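Local coordinates for protein Nrps/pks (Streptomyces albus, PDB 4OPF) that probably acts as a ketosynthase domain of the oxazolomycin assembly line, a hybrid NRPS/PKS of the AT-less type in which such domains handle the growing acyl chain, at residues A81-L84 / L85-L89; A166-H169 / A170-L174; M275-A278 / L279-G283; L304-L307 / K308-A312; T346-M349 / L350-R353. All coordinates share one frame; numbering follows the deposited sequence.

Contact 1 of 5, residues A81-L84 / L85-L89; sequences ALLL and LEETL
T88 turns its hydroxyl back onto the carbonyl of L84, one helical turn earlier. OG1 of T88 hydrogen-bonds to O of L84 at 2.8 Å, and the backbone N of T88 bonds to the same O of L84, also at 2.8 Å, the two donors arriving from opposite faces of the carbonyl plane. The hydroxyl can bend back because OG1 stands beside its own backbone N, anti to the carbonyl carbon (chi1 -60°). Threonine suits this buried position: the helix satisfies its polar branch, and its side chain packs on L143 and F147 of helix 138-147. L85 lays its CG against the preceding turn, 3.5 Å from O of A81, while its CD1 meets CD2 of L82 only loosely, at 4.5 Å. E87 rests its CG 3.5 Å from O of L83, then bends at chi2 and carries its carboxylate to S15 and R17. The extended E86 reaches R17 as well, and also R428, so both buried acids have ionic partners. L83 packs on V227 of strand 226-234, L84 also on strand 181-188. This buried helix, packed between the sheet and helix 138-147, fits the layered thiolase fold.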
loop_
_atom_site.group_PDB
_atom_site.type_symbol
_atom_site.label_atom_id
_atom_site.label_comp_id
_atom_site.label_asym_id
_atom_site.label_seq_id
_atom_site.Cartn_x
_atom_site.Cartn_y
_atom_site.Cartn_z
ATOM N N ALA A 81 11.735 7.517 -12.875
ATOM C CA ALA A 81 10.746 8.518 -12.597
ATOM C C ALA A 81 10.430 9.307 -13.874
ATOM O O ALA A 81 9.259 9.610 -14.163
ATOM C CB ALA A 81 11.206 9.436 -11.471
ATOM N N LEU A 82 11.445 9.638 -14.645
ATOM C CA LEU A 82 11.244 10.368 -15.887
ATOM C C LEU A 82 10.448 9.540 -16.891
ATOM O O LEU A 82 9.586 10.055 -17.571
ATOM C CB LEU A 82 12.565 10.740 -16.503
ATOM C CG LEU A 82 13.431 11.614 -15.595
ATOM C CD1 LEU A 82 14.823 11.834 -16.145
ATOM C CD2 LEU A 82 12.760 12.957 -15.493
ATOM N N LEU A 83 10.734 8.246 -16.971
ATOM C CA LEU A 83 10.000 7.381 -17.843
ATOM C C LEU A 83 8.537 7.262 -17.445
ATOM O O LEU A 83 7.674 7.212 -18.303
ATOM C CB LEU A 83 10.644 6.007 -17.799
ATOM C CG LEU A 83 10.124 4.916 -18.702
ATOM C CD1 LEU A 83 10.153 5.347 -20.127
ATOM C CD2 LEU A 83 10.955 3.642 -18.518
ATOM N N LEU A 84 8.261 7.153 -16.153
ATOM C CA LEU A 84 6.884 7.121 -15.663
ATOM C C LEU A 84 6.119 8.398 -15.998
ATOM O O LEU A 84 4.920 8.354 -16.275
ATOM C CB LEU A 84 6.841 6.956 -14.157
ATOM C CG LEU A 84 6.921 5.532 -13.690
ATOM C CD1 LEU A 84 6.949 5.585 -12.166
ATOM C CD2 LEU A 84 5.713 4.693 -14.144
ATOM N N LEU A 85 6.784 9.549 -15.910
ATOM C CA LEU A 85 6.129 10.808 -16.291
ATOM C C LEU A 85 5.641 10.779 -17.766
ATOM O O LEU A 85 4.498 11.135 -18.057
ATOM C CB LEU A 85 7.078 12.012 -16.093
ATOM C CG LEU A 85 7.240 12.426 -14.625
ATOM C CD1 LEU A 85 8.412 13.375 -14.481
ATOM C CD2 LEU A 85 5.983 13.140 -14.161
ATOM N N GLU A 86 6.510 10.334 -18.656
ATOM C CA GLU A 86 6.144 10.195 -20.077
ATOM C C GLU A 86 5.021 9.218 -20.241
ATOM O O GLU A 86 4.048 9.502 -20.931
ATOM C CB GLU A 86 7.274 9.669 -20.975
ATOM C CG GLU A 86 8.353 10.612 -21.292
ATOM C CD GLU A 86 9.324 10.114 -22.381
ATOM O OE1 GLU A 86 9.189 8.978 -22.935
ATOM O OE2 GLU A 86 10.266 10.893 -22.679
ATOM N N GLU A 87 5.192 8.040 -19.692
ATOM C CA GLU A 87 4.174 7.015 -19.928
ATOM C C GLU A 87 2.844 7.344 -19.284
ATOM O O GLU A 87 1.815 6.932 -19.788
ATOM C CB GLU A 87 4.627 5.667 -19.461
ATOM C CG GLU A 87 5.722 5.119 -20.329
ATOM C CD GLU A 87 5.266 4.889 -21.783
ATOM O OE1 GLU A 87 4.097 4.471 -22.076
ATOM O OE2 GLU A 87 6.109 5.147 -22.634
ATOM N N THR A 88 2.845 8.036 -18.145
ATOM C CA THR A 88 1.577 8.454 -17.539
ATOM C C THR A 88 0.921 9.476 -18.465
ATOM O O THR A 88 -0.280 9.367 -18.715
ATOM C CB THR A 88 1.778 8.991 -16.130
ATOM O OG1 THR A 88 2.369 7.957 -15.321
ATOM C CG2 THR A 88 0.460 9.500 -15.543
ATOM N N LEU A 89 1.681 10.450 -18.971
ATOM C CA LEU A 89 1.147 11.360 -19.953
ATOM C C LEU A 89 0.534 10.596 -21.136
ATOM O O LEU A 89 -0.567 10.935 -21.570
ATOM C CB LEU A 89 2.188 12.333 -20.445
ATOM C CG LEU A 89 1.737 13.268 -21.560
ATOM C CD1 LEU A 89 0.585 14.189 -21.135
ATOM C CD2 LEU A 89 2.926 14.052 -22.011
#

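Contact 2 of 5, residues A166-H169 / A170-L174; sequences ALHH and AAQAL
From A166 to A173 the backbone is regular alpha-helix, each N bonding to the O four residues back, as A171 N does to L167 O at 2.8 Å. The segment belongs to helix 162-175, which is buried at the dimer interface; in the thiolase fold of ketosynthases the equivalent helix commonly follows the nucleophilic cysteine. Small residues suit it: A166, A170 and A173 let the helix come close to Y110 of strand 107-112, while A171 and L167 face I252 of strand 247-256.

The main side-chain meeting is between H168 and Q172. With CG anti to the backbone N (chi1 -179°), the H168 imidazole is carried along the helix toward Q172. CG of Q172 sits over one face of that ring, 4.1 Å from its centroid and displaced toward the rim, as a CH-pi contact. Farther out the amide plane stacks on the ring, the two tilted 27° apart. To get there Q172 adopts an unusual chi2 of -112°, far from a staggered value, and its CG lies only 2.9 Å from O of H168, so close that the exact placing of CG is doubtful. The polar tips are used across the interface: NE2 of H168 hydrogen-bonds to D178 of the second subunit, and NE2 of Q172 to S176 of that subunit. On another side of the helix, H169 stacks on H169 of the second subunit. Within the chain, the two stacked groups bring NE2 of H168 to 3.5 Å from NE2 of Q172.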
loop_
_atom_site.group_PDB
_atom_site.type_symbol
_atom_site.label_atom_id
_atom_site.label_comp_id
_atom_site.label_asym_id
_atom_site.label_seq_id
_atom_site.Cartn_x
_atom_site.Cartn_y
_atom_site.Cartn_z
ATOM N N ALA A 166 0.097 -3.110 -6.476
ATOM C CA ALA A 166 -0.355 -1.695 -6.691
ATOM C C ALA A 166 -1.783 -1.682 -7.256
ATOM O O ALA A 166 -2.637 -0.917 -6.836
ATOM C CB ALA A 166 0.615 -0.979 -7.679
ATOM N N LEU A 167 -2.056 -2.563 -8.203
ATOM C CA LEU A 167 -3.441 -2.720 -8.732
ATOM C C LEU A 167 -4.518 -3.055 -7.647
ATOM O O LEU A 167 -5.623 -2.525 -7.635
ATOM C CB LEU A 167 -3.432 -3.771 -9.875
ATOM C CG LEU A 167 -4.774 -3.953 -10.579
ATOM C CD1 LEU A 167 -5.213 -2.675 -11.244
ATOM C CD2 LEU A 167 -4.636 -5.040 -11.642
ATOM N N HIS A 168 -4.142 -3.891 -6.697
ATOM C CA HIS A 168 -4.972 -4.245 -5.580
ATOM C C HIS A 168 -5.209 -3.017 -4.681
ATOM O O HIS A 168 -6.341 -2.800 -4.246
ATOM C CB HIS A 168 -4.271 -5.345 -4.819
ATOM C CG HIS A 168 -5.012 -5.838 -3.633
ATOM N ND1 HIS A 168 -4.517 -5.727 -2.355
ATOM C CD2 HIS A 168 -6.245 -6.384 -3.512
ATOM C CE1 HIS A 168 -5.376 -6.245 -1.500
ATOM N NE2 HIS A 168 -6.444 -6.633 -2.177
ATOM N N HIS A 169 -4.173 -2.232 -4.391
ATOM C CA HIS A 169 -4.405 -1.001 -3.561
ATOM C C HIS A 169 -5.342 -0.080 -4.345
ATOM O O HIS A 169 -6.256 0.446 -3.802
ATOM C CB HIS A 169 -3.106 -0.264 -3.332
ATOM C CG HIS A 169 -2.150 -0.953 -2.424
ATOM N ND1 HIS A 169 -2.542 -1.659 -1.307
ATOM C CD2 HIS A 169 -0.805 -1.013 -2.446
ATOM C CE1 HIS A 169 -1.478 -2.171 -0.712
ATOM N NE2 HIS A 169 -0.414 -1.804 -1.390
ATOM N N ALA A 170 -5.179 0.025 -5.671
ATOM C CA ALA A 170 -6.049 0.889 -6.428
ATOM C C ALA A 170 -7.502 0.397 -6.378
ATOM O O ALA A 170 -8.443 1.196 -6.167
ATOM C CB ALA A 170 -5.603 0.999 -7.851
ATOM N N ALA A 171 -7.701 -0.884 -6.591
ATOM C CA ALA A 171 -9.075 -1.451 -6.562
ATOM C C ALA A 171 -9.742 -1.259 -5.195
ATOM O O ALA A 171 -10.916 -0.916 -5.124
ATOM C CB ALA A 171 -9.014 -2.924 -6.878
ATOM N N GLN A 172 -8.993 -1.456 -4.119
ATOM C CA GLN A 172 -9.565 -1.203 -2.782
ATOM C C GLN A 172 -9.942 0.248 -2.647
ATOM O O GLN A 172 -10.999 0.575 -2.121
ATOM C CB GLN A 172 -8.580 -1.525 -1.702
ATOM C CG GLN A 172 -7.930 -2.900 -1.806
ATOM C CD GLN A 172 -8.331 -3.845 -0.731
ATOM O OE1 GLN A 172 -7.837 -3.764 0.383
ATOM N NE2 GLN A 172 -9.222 -4.782 -1.062
ATOM N N ALA A 173 -9.094 1.155 -3.175
ATOM C CA ALA A 173 -9.404 2.551 -3.046
ATOM C C ALA A 173 -10.638 2.919 -3.843
ATOM O O ALA A 173 -11.490 3.738 -3.415
ATOM C CB ALA A 173 -8.192 3.405 -3.445
ATOM N N LEU A 174 -10.759 2.365 -5.020
ATOM C CA LEU A 174 -11.903 2.667 -5.847
ATOM C C LEU A 174 -13.204 2.059 -5.232
ATOM O O LEU A 174 -14.223 2.705 -5.170
ATOM C CB LEU A 174 -11.680 2.117 -7.242
ATOM C CG LEU A 174 -10.711 2.885 -8.125
ATOM C CD1 LEU A 174 -10.263 1.994 -9.259
ATOM C CD2 LEU A 174 -11.372 4.106 -8.689
#

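Contact 3 of 5, residues M275-A278 / L279-G283; sequences MARA and LAKAG
R277 and K281, one turn apart, cross so that the methylenes of the lysine underlie the guanidinium of the arginine. The R277 chain leaves with CG anti to the backbone N (chi1 -179°) and bends at chi2, which carries its flat end forward along the helix. K281 CG stands beside its own backbone N (chi1 -70°), which puts it over the centre of one guanidinium face, 3.7 Å from CZ of R277, and CD of K281 is 3.8 Å from NE of R277; the bend at chi3 (89°) then sends CE and NZ onward. Long, flexible residues suit such a place, since their carbon chains can pack while their charged ends travel on. Here both ends go to one anion: NH1 of R277 and NZ of K281 each form a salt bridge with D178 of the second subunit, and K281 NZ also bonds to O of I252. The carboxylate thus probably offsets the two like charges, with NH1 of R277 4.7 Å from NZ of K281. G283 closes the helix with positive phi in a Schellman motif, its N bonding to O of A280 at 3.2 Å and weakly to O of L279, a conformation easy for glycine. Around the helix, M275, a selenomethionine, packs with L279 on helix 300-314, A278 and A282 lie on strands 247-256 and 401-408, and K281 touches helix 162-175.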
loop_
_atom_site.group_PDB
_atom_site.type_symbol
_atom_site.label_atom_id
_atom_site.label_comp_id
_atom_site.label_asym_id
_atom_site.label_seq_id
_atom_site.Cartn_x
_atom_site.Cartn_y
_atom_site.Cartn_z
HETATM N N MSE A 275 -5.740 -17.526 -5.882
HETATM C CA MSE A 275 -6.522 -17.642 -7.125
HETATM C C MSE A 275 -7.996 -17.853 -6.802
HETATM O O MSE A 275 -8.850 -17.214 -7.414
HETATM C CB MSE A 275 -6.043 -18.766 -8.026
HETATM C CG MSE A 275 -4.614 -18.539 -8.548
HETATM SE SE MSE A 275 -4.138 -19.852 -9.954
HETATM C CE MSE A 275 -3.685 -21.294 -8.769
ATOM N N ALA A 276 -8.305 -18.737 -5.865
ATOM C CA ALA A 276 -9.700 -18.930 -5.450
ATOM C C ALA A 276 -10.323 -17.671 -4.886
ATOM O O ALA A 276 -11.482 -17.371 -5.147
ATOM C CB ALA A 276 -9.796 -20.072 -4.428
ATOM N N ARG A 277 -9.566 -16.874 -4.132
ATOM C CA ARG A 277 -10.077 -15.603 -3.648
ATOM C C ARG A 277 -10.378 -14.613 -4.750
ATOM O O ARG A 277 -11.404 -13.911 -4.722
ATOM C CB ARG A 277 -9.083 -15.019 -2.616
ATOM C CG ARG A 277 -9.478 -13.695 -2.005
ATOM C CD ARG A 277 -10.740 -13.780 -1.100
ATOM N NE ARG A 277 -11.083 -12.401 -0.710
ATOM C CZ ARG A 277 -12.297 -11.966 -0.408
ATOM N NH1 ARG A 277 -12.469 -10.677 -0.118
ATOM N NH2 ARG A 277 -13.330 -12.809 -0.417
ATOM N N ALA A 278 -9.498 -14.470 -5.724
ATOM C CA ALA A 278 -9.775 -13.501 -6.798
ATOM C C ALA A 278 -11.020 -13.892 -7.571
ATOM O O ALA A 278 -11.825 -13.030 -7.985
ATOM C CB ALA A 278 -8.621 -13.389 -7.769
ATOM N N LEU A 279 -11.156 -15.175 -7.821
ATOM C CA LEU A 279 -12.380 -15.684 -8.472
ATOM C C LEU A 279 -13.657 -15.410 -7.722
ATOM O O LEU A 279 -14.644 -15.000 -8.337
ATOM C CB LEU A 279 -12.332 -17.183 -8.624
ATOM C CG LEU A 279 -11.604 -17.714 -9.812
ATOM C CD1 LEU A 279 -11.868 -19.228 -9.738
ATOM C CD2 LEU A 279 -12.144 -17.172 -11.153
ATOM N N ALA A 280 -13.653 -15.659 -6.410
ATOM C CA ALA A 280 -14.778 -15.317 -5.578
ATOM C C ALA A 280 -15.113 -13.834 -5.634
ATOM O O ALA A 280 -16.282 -13.486 -5.747
ATOM C CB ALA A 280 -14.532 -15.758 -4.127
ATOM N N LYS A 281 -14.115 -12.947 -5.603
ATOM C CA LYS A 281 -14.390 -11.520 -5.635
ATOM C C LYS A 281 -14.962 -11.142 -6.990
ATOM O O LYS A 281 -15.764 -10.228 -7.098
ATOM C CB LYS A 281 -13.114 -10.680 -5.366
ATOM C CG LYS A 281 -12.609 -10.771 -3.919
ATOM C CD LYS A 281 -11.216 -10.135 -3.698
ATOM C CE LYS A 281 -11.286 -8.644 -3.357
ATOM N NZ LYS A 281 -9.922 -8.021 -3.094
ATOM N N ALA A 282 -14.532 -11.838 -8.031
ATOM C CA ALA A 282 -14.978 -11.545 -9.353
ATOM C C ALA A 282 -16.440 -12.001 -9.620
ATOM O O ALA A 282 -17.079 -11.516 -10.531
ATOM C CB ALA A 282 -14.071 -12.250 -10.299
ATOM N N GLY A 283 -16.920 -12.944 -8.833
ATOM C CA GLY A 283 -18.244 -13.488 -8.993
ATOM C C GLY A 283 -18.377 -14.298 -10.279
ATOM O O GLY A 283 -19.450 -14.380 -10.796
#

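Contact 4 of 5, residues L304-L307 / K308-A312; sequences LIEL and KAIAA
L304 and K308 meet because L304 sets its CG anti to the backbone N (chi1 178°), swinging the isobutyl group forward, while K308 sends an extended chain back along the helix from a CG beside its own backbone N (chi1 -68°). The end of the lysine chain then lies across the leucine branches: CE of K308 is 3.8 Å from CD1 of L304, and NZ of K308 is 3.9 Å from CD2 of L304. Nearer the backbone, CG of K308 rests 3.5 Å from O of L304. On another side of the helix E306 and I310 pair in a related way. The extended chain of E306 runs outward, and the CD1 methyl of I310 packs against its stem, 3.7 Å from CG of E306 and 3.9 Å from OE2 of E306. I310 also keeps its CG1 close to the helix, 3.4 Å from O of E306.

The carboxylate of E306 is buried but well satisfied: its two oxygens accept the backbone N-H groups of N295 and A296, in the loop after strand 291-293, where N295 takes the place of the histidine in the usual HGTGT motif of ketosynthases. Helix 300-314 connects strands 291-293 and 322-325 as a beta-alpha-beta unit, with A309 and I310 against M275 of helix 268-282. The chemistry differs between the two pairs: the exposed lysine lends its methylenes to cover a partly exposed leucine while its ammonium end lies at the surface, whereas the isoleucine flanks a buried acid whose two backbone bonds tie the helix to that loop.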
loop_
_atom_site.group_PDB
_atom_site.type_symbol
_atom_site.label_atom_id
_atom_site.label_comp_id
_atom_site.label_asym_id
_atom_site.label_seq_id
_atom_site.Cartn_x
_atom_site.Cartn_y
_atom_site.Cartn_z
ATOM N N LEU A 304 5.739 -26.729 -11.900
ATOM C CA LEU A 304 4.846 -27.850 -11.706
ATOM C C LEU A 304 3.785 -27.554 -10.644
ATOM O O LEU A 304 2.620 -27.874 -10.793
ATOM C CB LEU A 304 5.658 -29.059 -11.282
ATOM C CG LEU A 304 4.850 -30.309 -11.000
ATOM C CD1 LEU A 304 4.144 -30.743 -12.281
ATOM C CD2 LEU A 304 5.757 -31.406 -10.429
ATOM N N ILE A 305 4.214 -26.963 -9.548
ATOM C CA ILE A 305 3.299 -26.535 -8.504
ATOM C C ILE A 305 2.238 -25.601 -9.069
ATOM O O ILE A 305 1.017 -25.767 -8.788
ATOM C CB ILE A 305 4.063 -25.891 -7.339
ATOM C CG1 ILE A 305 4.728 -27.024 -6.539
ATOM C CG2 ILE A 305 3.140 -25.021 -6.494
ATOM C CD1 ILE A 305 5.762 -26.542 -5.554
ATOM N N GLU A 306 2.680 -24.655 -9.883
ATOM C CA GLU A 306 1.744 -23.720 -10.478
ATOM C C GLU A 306 0.710 -24.409 -11.337
ATOM O O GLU A 306 -0.476 -24.079 -11.254
ATOM C CB GLU A 306 2.418 -22.575 -11.268
ATOM C CG GLU A 306 1.352 -21.668 -11.853
ATOM C CD GLU A 306 1.831 -20.387 -12.596
ATOM O OE1 GLU A 306 3.010 -20.379 -13.082
ATOM O OE2 GLU A 306 0.976 -19.413 -12.719
ATOM N N LEU A 307 1.143 -25.313 -12.203
ATOM C CA LEU A 307 0.209 -26.006 -13.101
ATOM C C LEU A 307 -0.832 -26.863 -12.330
ATOM O O LEU A 307 -1.992 -26.871 -12.650
ATOM C CB LEU A 307 0.971 -26.920 -14.051
ATOM C CG LEU A 307 1.833 -26.208 -15.101
ATOM C CD1 LEU A 307 2.498 -27.279 -15.918
ATOM C CD2 LEU A 307 1.079 -25.308 -16.033
ATOM N N LYS A 308 -0.407 -27.536 -11.285
ATOM C CA LYS A 308 -1.337 -28.296 -10.454
ATOM C C LYS A 308 -2.273 -27.388 -9.716
ATOM O O LYS A 308 -3.419 -27.722 -9.529
ATOM C CB LYS A 308 -0.572 -29.137 -9.447
ATOM C CG LYS A 308 0.200 -30.250 -10.139
ATOM C CD LYS A 308 0.936 -31.119 -9.121
ATOM C CE LYS A 308 1.700 -32.245 -9.832
ATOM N NZ LYS A 308 2.579 -33.053 -8.924
ATOM N N ALA A 309 -1.807 -26.215 -9.306
ATOM C CA ALA A 309 -2.680 -25.319 -8.553
ATOM C C ALA A 309 -3.751 -24.706 -9.463
ATOM O O ALA A 309 -4.944 -24.579 -9.070
ATOM C CB ALA A 309 -1.856 -24.213 -7.891
ATOM N N ILE A 310 -3.344 -24.290 -10.668
ATOM C CA ILE A 310 -4.324 -23.897 -11.713
ATOM C C ILE A 310 -5.401 -24.979 -11.986
ATOM O O ILE A 310 -6.603 -24.697 -11.924
ATOM C CB ILE A 310 -3.627 -23.520 -13.013
ATOM C CG1 ILE A 310 -2.850 -22.207 -12.751
ATOM C CG2 ILE A 310 -4.665 -23.312 -14.140
ATOM C CD1 ILE A 310 -1.824 -21.892 -13.830
ATOM N N ALA A 311 -4.973 -26.202 -12.215
ATOM C CA ALA A 311 -5.918 -27.269 -12.438
ATOM C C ALA A 311 -6.875 -27.428 -11.252
ATOM O O ALA A 311 -8.115 -27.562 -11.450
ATOM C CB ALA A 311 -5.202 -28.585 -12.729
ATOM N N ALA A 312 -6.338 -27.380 -10.027
ATOM C CA ALA A 312 -7.155 -27.608 -8.845
ATOM C C ALA A 312 -8.184 -26.506 -8.634
ATOM O O ALA A 312 -9.305 -26.773 -8.240
ATOM C CB ALA A 312 -6.296 -27.805 -7.597
#

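Contact 5 of 5, residues T346-M349 / L350-R353; sequences TVLM and LRNR
N352 reaches back to L348, one turn earlier, and its side chain can be followed atom by atom. CB lies 3.4 Å from O of L348, and CG, set beside its own backbone N (chi1 -68°), 3.5 Å from the same oxygen. At the tip, ND2 of N352 hydrogen-bonds to O of L348 at 2.8 Å, coming from above the carbonyl plane. The backbone N of N352 also bonds to O of L348 at 2.8 Å, from the opposite face, so one carbonyl is held from two sides. A short, amide-tipped side chain suits a helix end, where it can fold back onto the last turn. Alongside, L348 slides CD2 over one face of the R351 guanidinium, 4.2 Å above its plane and toward the rim. T346 and L350 lie side by side, CG of L350 only 3.3 Å from O of T346, while T346 OG1 is satisfied by O of G342. L348, M349 and N352 all touch W28 of helix 24-33. R353 has positive phi and is the C-prime residue of a Schellman motif, in which the following residue's N reaches M349 O and R353 N reaches L350 O weakly: the classic way to close an alpha-helix.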
loop_
_atom_site.group_PDB
_atom_site.type_symbol
_atom_site.label_atom_id
_atom_site.label_comp_id
_atom_site.label_asym_id
_atom_site.label_seq_id
_atom_site.Cartn_x
_atom_site.Cartn_y
_atom_site.Cartn_z
ATOM N N THR A 346 -2.919 -9.169 -21.483
ATOM C CA THR A 346 -4.266 -9.707 -21.341
ATOM C C THR A 346 -5.347 -8.714 -21.731
ATOM O O THR A 346 -6.311 -9.123 -22.337
ATOM C CB THR A 346 -4.480 -10.139 -19.896
ATOM O OG1 THR A 346 -3.508 -11.140 -19.604
ATOM C CG2 THR A 346 -5.788 -10.764 -19.742
ATOM N N VAL A 347 -5.191 -7.416 -21.388
ATOM C CA VAL A 347 -6.144 -6.416 -21.787
ATOM C C VAL A 347 -6.147 -6.318 -23.292
ATOM O O VAL A 347 -7.189 -6.245 -23.906
ATOM C CB VAL A 347 -5.841 -5.029 -21.163
ATOM C CG1 VAL A 347 -6.662 -3.944 -21.859
ATOM C CG2 VAL A 347 -6.056 -5.088 -19.640
ATOM N N LEU A 348 -4.983 -6.324 -23.901
ATOM C CA LEU A 348 -4.929 -6.272 -25.352
ATOM C C LEU A 348 -5.571 -7.513 -26.034
ATOM O O LEU A 348 -6.259 -7.397 -27.066
ATOM C CB LEU A 348 -3.488 -6.114 -25.805
ATOM C CG LEU A 348 -2.865 -4.764 -25.499
ATOM C CD1 LEU A 348 -1.383 -4.805 -25.833
ATOM C CD2 LEU A 348 -3.528 -3.694 -26.340
HETATM N N MSE A 349 -5.328 -8.683 -25.474
HETATM C CA MSE A 349 -5.969 -9.919 -25.964
HETATM C C MSE A 349 -7.458 -9.818 -25.908
HETATM O O MSE A 349 -8.132 -10.172 -26.863
HETATM C CB MSE A 349 -5.520 -11.099 -25.140
HETATM C CG MSE A 349 -4.153 -11.584 -25.659
HETATM SE SE MSE A 349 -3.508 -13.058 -24.507
HETATM C CE MSE A 349 -5.194 -14.037 -24.457
ATOM N N LEU A 350 -7.996 -9.365 -24.772
ATOM C CA LEU A 350 -9.454 -9.232 -24.558
ATOM C C LEU A 350 -10.075 -8.216 -25.500
ATOM O O LEU A 350 -11.091 -8.477 -26.162
ATOM C CB LEU A 350 -9.768 -8.851 -23.107
ATOM C CG LEU A 350 -9.515 -9.935 -22.074
ATOM C CD1 LEU A 350 -9.494 -9.312 -20.676
ATOM C CD2 LEU A 350 -10.582 -11.027 -22.140
ATOM N N ARG A 351 -9.405 -7.086 -25.640
ATOM C CA ARG A 351 -9.814 -6.061 -26.569
ATOM C C ARG A 351 -9.796 -6.533 -28.024
ATOM O O ARG A 351 -10.715 -6.210 -28.759
ATOM C CB ARG A 351 -8.891 -4.843 -26.398
ATOM C CG ARG A 351 -9.401 -3.588 -27.016
ATOM C CD ARG A 351 -8.552 -2.388 -26.604
ATOM N NE ARG A 351 -7.746 -1.864 -27.699
ATOM C CZ ARG A 351 -6.751 -0.989 -27.554
ATOM N NH1 ARG A 351 -6.394 -0.530 -26.358
ATOM N NH2 ARG A 351 -6.083 -0.588 -28.621
ATOM N N ASN A 352 -8.734 -7.219 -28.467
ATOM C CA ASN A 352 -8.680 -7.713 -29.844
ATOM C C ASN A 352 -9.364 -9.062 -30.036
ATOM O O ASN A 352 -9.401 -9.554 -31.146
ATOM C CB ASN A 352 -7.254 -7.839 -30.313
ATOM C CG ASN A 352 -6.577 -6.488 -30.454
ATOM O OD1 ASN A 352 -6.841 -5.813 -31.405
ATOM N ND2 ASN A 352 -5.684 -6.130 -29.549
ATOM N N ARG A 353 -9.860 -9.664 -28.954
ATOM C CA ARG A 353 -10.480 -10.999 -28.964
ATOM C C ARG A 353 -9.590 -12.037 -29.636
ATOM O O ARG A 353 -9.994 -12.699 -30.582
ATOM C CB ARG A 353 -11.862 -10.949 -29.629
ATOM C CG ARG A 353 -12.764 -9.965 -28.922
ATOM C CD ARG A 353 -14.071 -9.683 -29.632
ATOM N NE ARG A 353 -14.750 -8.606 -28.900
ATOM C CZ ARG A 353 -15.987 -8.148 -29.132
ATOM N NH1 ARG A 353 -16.740 -8.668 -30.103
ATOM N NH2 ARG A 353 -16.479 -7.160 -28.374
#

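In the fold
All five contacts are local, joining successive turns of a single helix in one thiolase-type ketosynthase fold, but their settings differ. Contacts 1 and 2 are wholly buried, whereas contacts 3 and 5 have exposed residues near their helix ends and contact 4 is only partly buried. Contacts 2 and 3 touch each other and both face the second subunit, where D178 of that subunit draws together H168, R277 and K281. Contacts 3 and 4 also touch. Contacts 1 and 5 touch none of the others; contacts 1 and 4 lie on opposite sides of the chain's centre. Chemistry follows place: buried acids with ionic or backbone partners in contacts 1 and 4, stacked polar groups at the interface, and Schellman closures in contacts 3 and 5.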